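Local coordinates for protein serine protease inhibitor (Thermoanaerobacter tengcongensis, PDB 2PEF) that probably inhibits serine proteases as a thermophilic member of the serpin family, captured here in the latent state, at residues Gln245-Asn253 / Ala354-Pro363. Numbering follows the deposited sequence.
Sequences QKFIDLIKN and AIIDNSTNLP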
loop_
_atom_site.group_PDB
_atom_site.type_symbol
_atom_site.label_atom_id
_atom_site.label_comp_id
_atom_site.label_asym_id
_atom_site.label_seq_id
_atom_site.Cartn_x
_atom_site.Cartn_y
_atom_site.Cartn_z
ATOM N N GLN A 245 -2.761 -9.008 -14.460
ATOM C CA GLN A 245 -2.306 -10.196 -15.196
ATOM C C GLN A 245 -0.844 -10.074 -15.619
ATOM O O GLN A 245 -0.043 -10.984 -15.403
ATOM C CB GLN A 245 -3.195 -10.423 -16.431
ATOM C CG GLN A 245 -2.796 -11.589 -17.325
ATOM C CD GLN A 245 -3.089 -12.941 -16.701
ATOM O OE1 GLN A 245 -2.177 -13.732 -16.455
ATOM N NE2 GLN A 245 -4.364 -13.211 -16.435
ATOM N N LYS A 246 -0.506 -8.934 -16.213
ATOM C CA LYS A 246 0.846 -8.685 -16.696
ATOM C C LYS A 246 1.867 -8.628 -15.570
ATOM O O LYS A 246 2.999 -9.094 -15.728
ATOM C CB LYS A 246 0.897 -7.407 -17.528
ATOM C CG LYS A 246 0.317 -7.576 -18.917
ATOM C CD LYS A 246 0.685 -6.411 -19.817
ATOM C CE LYS A 246 0.192 -6.644 -21.235
ATOM N NZ LYS A 246 0.915 -7.766 -21.910
ATOM N N PHE A 247 1.465 -8.078 -14.426
ATOM C CA PHE A 247 2.360 -8.026 -13.270
ATOM C C PHE A 247 2.658 -9.419 -12.707
ATOM O O PHE A 247 3.815 -9.757 -12.471
ATOM C CB PHE A 247 1.799 -7.111 -12.176
ATOM C CG PHE A 247 2.714 -6.958 -10.993
ATOM C CD1 PHE A 247 3.820 -6.118 -11.063
ATOM C CD2 PHE A 247 2.481 -7.666 -9.817
ATOM C CE1 PHE A 247 4.678 -5.978 -9.982
ATOM C CE2 PHE A 247 3.335 -7.530 -8.726
ATOM C CZ PHE A 247 4.438 -6.685 -8.816
ATOM N N ILE A 248 1.618 -10.221 -12.485
ATOM C CA ILE A 248 1.820 -11.580 -11.979
ATOM C C ILE A 248 2.665 -12.374 -12.977
ATOM O O ILE A 248 3.600 -13.081 -12.583
ATOM C CB ILE A 248 0.481 -12.318 -11.671
ATOM C CG1 ILE A 248 -0.365 -11.553 -10.640
ATOM C CG2 ILE A 248 0.739 -13.750 -11.199
ATOM C CD1 ILE A 248 0.276 -11.371 -9.252
ATOM N N ASP A 249 2.350 -12.230 -14.265
ATOM C CA ASP A 249 3.050 -12.964 -15.325
ATOM C C ASP A 249 4.528 -12.613 -15.459
ATOM O O ASP A 249 5.344 -13.489 -15.713
ATOM C CB ASP A 249 2.342 -12.789 -16.674
ATOM C CG ASP A 249 1.080 -13.626 -16.787
ATOM O OD1 ASP A 249 0.753 -14.364 -15.834
ATOM O OD2 ASP A 249 0.411 -13.545 -17.840
ATOM N N LEU A 250 4.878 -11.340 -15.297
ATOM C CA LEU A 250 6.275 -10.941 -15.438
ATOM C C LEU A 250 7.156 -11.538 -14.333
ATOM O O LEU A 250 8.330 -11.829 -14.566
ATOM C CB LEU A 250 6.427 -9.416 -15.555
ATOM C CG LEU A 250 6.171 -8.482 -14.371
ATOM C CD1 LEU A 250 7.413 -8.351 -13.496
ATOM C CD2 LEU A 250 5.751 -7.109 -14.878
ATOM N N ILE A 251 6.574 -11.742 -13.151
ATOM C CA ILE A 251 7.269 -12.398 -12.044
ATOM C C ILE A 251 7.345 -13.906 -12.288
ATOM O O ILE A 251 8.411 -14.512 -12.140
ATOM C CB ILE A 251 6.590 -12.112 -10.673
ATOM C CG1 ILE A 251 6.684 -10.626 -10.316
ATOM C CG2 ILE A 251 7.215 -12.965 -9.567
ATOM C CD1 ILE A 251 5.672 -10.177 -9.273
ATOM N N LYS A 252 6.209 -14.502 -12.658
ATOM C CA LYS A 252 6.137 -15.926 -12.990
ATOM C C LYS A 252 7.082 -16.289 -14.136
ATOM O O LYS A 252 7.672 -17.370 -14.144
ATOM C CB LYS A 252 4.705 -16.325 -13.362
ATOM C CG LYS A 252 3.768 -16.477 -12.184
ATOM C CD LYS A 252 2.428 -17.039 -12.634
ATOM C CE LYS A 252 1.550 -17.387 -11.445
ATOM N NZ LYS A 252 0.216 -17.892 -11.875
ATOM N N ASN A 253 7.226 -15.379 -15.095
ATOM C CA ASN A 253 8.022 -15.649 -16.291
ATOM C C ASN A 253 9.492 -15.254 -16.168
ATOM O O ASN A 253 10.257 -15.394 -17.129
ATOM C CB ASN A 253 7.378 -15.013 -17.531
ATOM C CG ASN A 253 6.032 -15.644 -17.887
ATOM O OD1 ASN A 253 5.135 -14.968 -18.395
ATOM N ND2 ASN A 253 5.884 -16.939 -17.613
ATOM N N ALA A 354 8.583 -3.390 -6.531
ATOM C CA ALA A 354 7.537 -3.922 -5.686
ATOM C C ALA A 354 8.158 -4.804 -4.618
ATOM O O ALA A 354 9.199 -5.426 -4.839
ATOM C CB ALA A 354 6.539 -4.702 -6.497
ATOM N N ILE A 355 7.524 -4.815 -3.452
ATOM C CA ILE A 355 7.799 -5.803 -2.425
ATOM C C ILE A 355 6.666 -6.818 -2.548
ATOM O O ILE A 355 5.498 -6.469 -2.349
ATOM C CB ILE A 355 7.824 -5.167 -1.018
ATOM C CG1 ILE A 355 8.960 -4.133 -0.934
ATOM C CG2 ILE A 355 7.947 -6.248 0.057
ATOM C CD1 ILE A 355 8.900 -3.243 0.288
ATOM N N ILE A 356 7.009 -8.059 -2.895
ATOM C CA ILE A 356 5.994 -9.079 -3.174
ATOM C C ILE A 356 5.940 -10.208 -2.149
ATOM O O ILE A 356 6.954 -10.608 -1.573
ATOM C CB ILE A 356 6.120 -9.686 -4.619
ATOM C CG1 ILE A 356 7.473 -10.382 -4.825
ATOM C CG2 ILE A 356 5.859 -8.619 -5.684
ATOM C CD1 ILE A 356 7.508 -11.393 -5.977
ATOM N N ASP A 357 4.724 -10.707 -1.944
ATOM C CA ASP A 357 4.459 -11.916 -1.187
ATOM C C ASP A 357 4.688 -13.081 -2.151
ATOM O O ASP A 357 3.927 -13.268 -3.103
ATOM C CB ASP A 357 3.010 -11.847 -0.670
ATOM C CG ASP A 357 2.402 -13.209 -0.350
ATOM O OD1 ASP A 357 3.130 -14.152 0.026
ATOM O OD2 ASP A 357 1.160 -13.316 -0.459
ATOM N N ASN A 358 5.751 -13.850 -1.908
ATOM C CA ASN A 358 6.128 -14.943 -2.810
ATOM C C ASN A 358 5.121 -16.089 -2.941
ATOM O O ASN A 358 5.186 -16.864 -3.900
ATOM C CB ASN A 358 7.528 -15.468 -2.474
ATOM C CG ASN A 358 8.622 -14.494 -2.858
ATOM O OD1 ASN A 358 8.545 -13.831 -3.894
ATOM N ND2 ASN A 358 9.658 -14.404 -2.023
ATOM N N SER A 359 4.186 -16.190 -1.998
ATOM C CA SER A 359 3.151 -17.229 -2.071
ATOM C C SER A 359 2.080 -16.917 -3.119
ATOM O O SER A 359 1.376 -17.820 -3.579
ATOM C CB SER A 359 2.505 -17.467 -0.701
ATOM O OG SER A 359 1.624 -16.411 -0.352
ATOM N N THR A 360 1.960 -15.642 -3.495
ATOM C CA THR A 360 0.901 -15.192 -4.408
ATOM C C THR A 360 1.421 -14.322 -5.556
ATOM O O THR A 360 0.745 -14.169 -6.573
ATOM C CB THR A 360 -0.172 -14.363 -3.666
ATOM O OG1 THR A 360 0.444 -13.201 -3.096
ATOM C CG2 THR A 360 -0.858 -15.179 -2.570
ATOM N N ASN A 361 2.614 -13.753 -5.374
ATOM C CA ASN A 361 3.180 -12.729 -6.266
ATOM C C ASN A 361 2.471 -11.369 -6.194
ATOM O O ASN A 361 2.713 -10.486 -7.020
ATOM C CB ASN A 361 3.305 -13.235 -7.705
ATOM C CG ASN A 361 4.402 -14.261 -7.859
ATOM O OD1 ASN A 361 5.345 -14.295 -7.070
ATOM N ND2 ASN A 361 4.288 -15.106 -8.876
ATOM N N LEU A 362 1.629 -11.192 -5.176
ATOM C CA LEU A 362 0.932 -9.926 -4.957
ATOM C C LEU A 362 1.847 -8.851 -4.371
ATOM O O LEU A 362 2.652 -9.139 -3.485
ATOM C CB LEU A 362 -0.279 -10.130 -4.042
ATOM C CG LEU A 362 -1.467 -10.881 -4.650
ATOM C CD1 LEU A 362 -2.475 -11.252 -3.569
ATOM C CD2 LEU A 362 -2.134 -10.059 -5.745
ATOM N N PRO A 363 1.725 -7.605 -4.863
ATOM C CA PRO A 363 2.570 -6.527 -4.351
ATOM C C PRO A 363 2.057 -5.921 -3.043
ATOM O O PRO A 363 1.021 -5.243 -3.028
ATOM C CB PRO A 363 2.528 -5.495 -5.475
ATOM C CG PRO A 363 1.184 -5.677 -6.101
ATOM C CD PRO A 363 0.821 -7.138 -5.934
#
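Phe247 points its ring from the helix at the turn end of the hairpin whose strands hold Ala354, Ile356 and Pro363. With CG anti to the backbone N (chi1 -177°), the ring is carried out toward the strands, and its far edge meets two of them: CZ lies 3.7 Å from Ala354 CB, with Ile356 CG2 also near the ring plane. Pro363 CD approaches CE2 of the ring at 3.8 Å. Shortened to an alanine here, the residue would probably leave a gap where the ring now fills the space against Ala354, Ile356 and Pro363. One turn on, Ile251 meets Ile356 tip to tip, its CD1 3.9 Å from Ile356 CG2.

To the carbonyl O and side-chain amide of Asn361 the helix offers only carbon. The carbonyl O, buried with no hydrogen-bond partner in the model, sits 3.4 Å from Ile248 CD1 and 3.5 Å from Phe247 CE2. The Asn361 side chain runs alongside that of Ile251 but in the reverse direction, OD1 lying 3.4 Å from Ile251 CG2, and ND2 rests against CG of Lys252, whose ammonium reaches on to Tyr11 OH.

Hydrogen bonds within the turn hold Asn361 in place. Asp357 O accepts from both Thr360 N and Asn361 N; Asp357 OD1 closes an Asx turn with Ser359 N, and Thr360 OG1 an ST turn with Leu362 N at 3.1 Å.

Strands 345-357 and 362-372 are the C-terminal hairpin of serpin sheet B, and helix 244-252 packs on it; the axis of 245-252 runs at 79° to that of strand 354-357. Strand 222-229 pairs with 345-357, and helix 7-22 packs on Phe247 through Ile18 and on Ile248 through Tyr11 and Ala14.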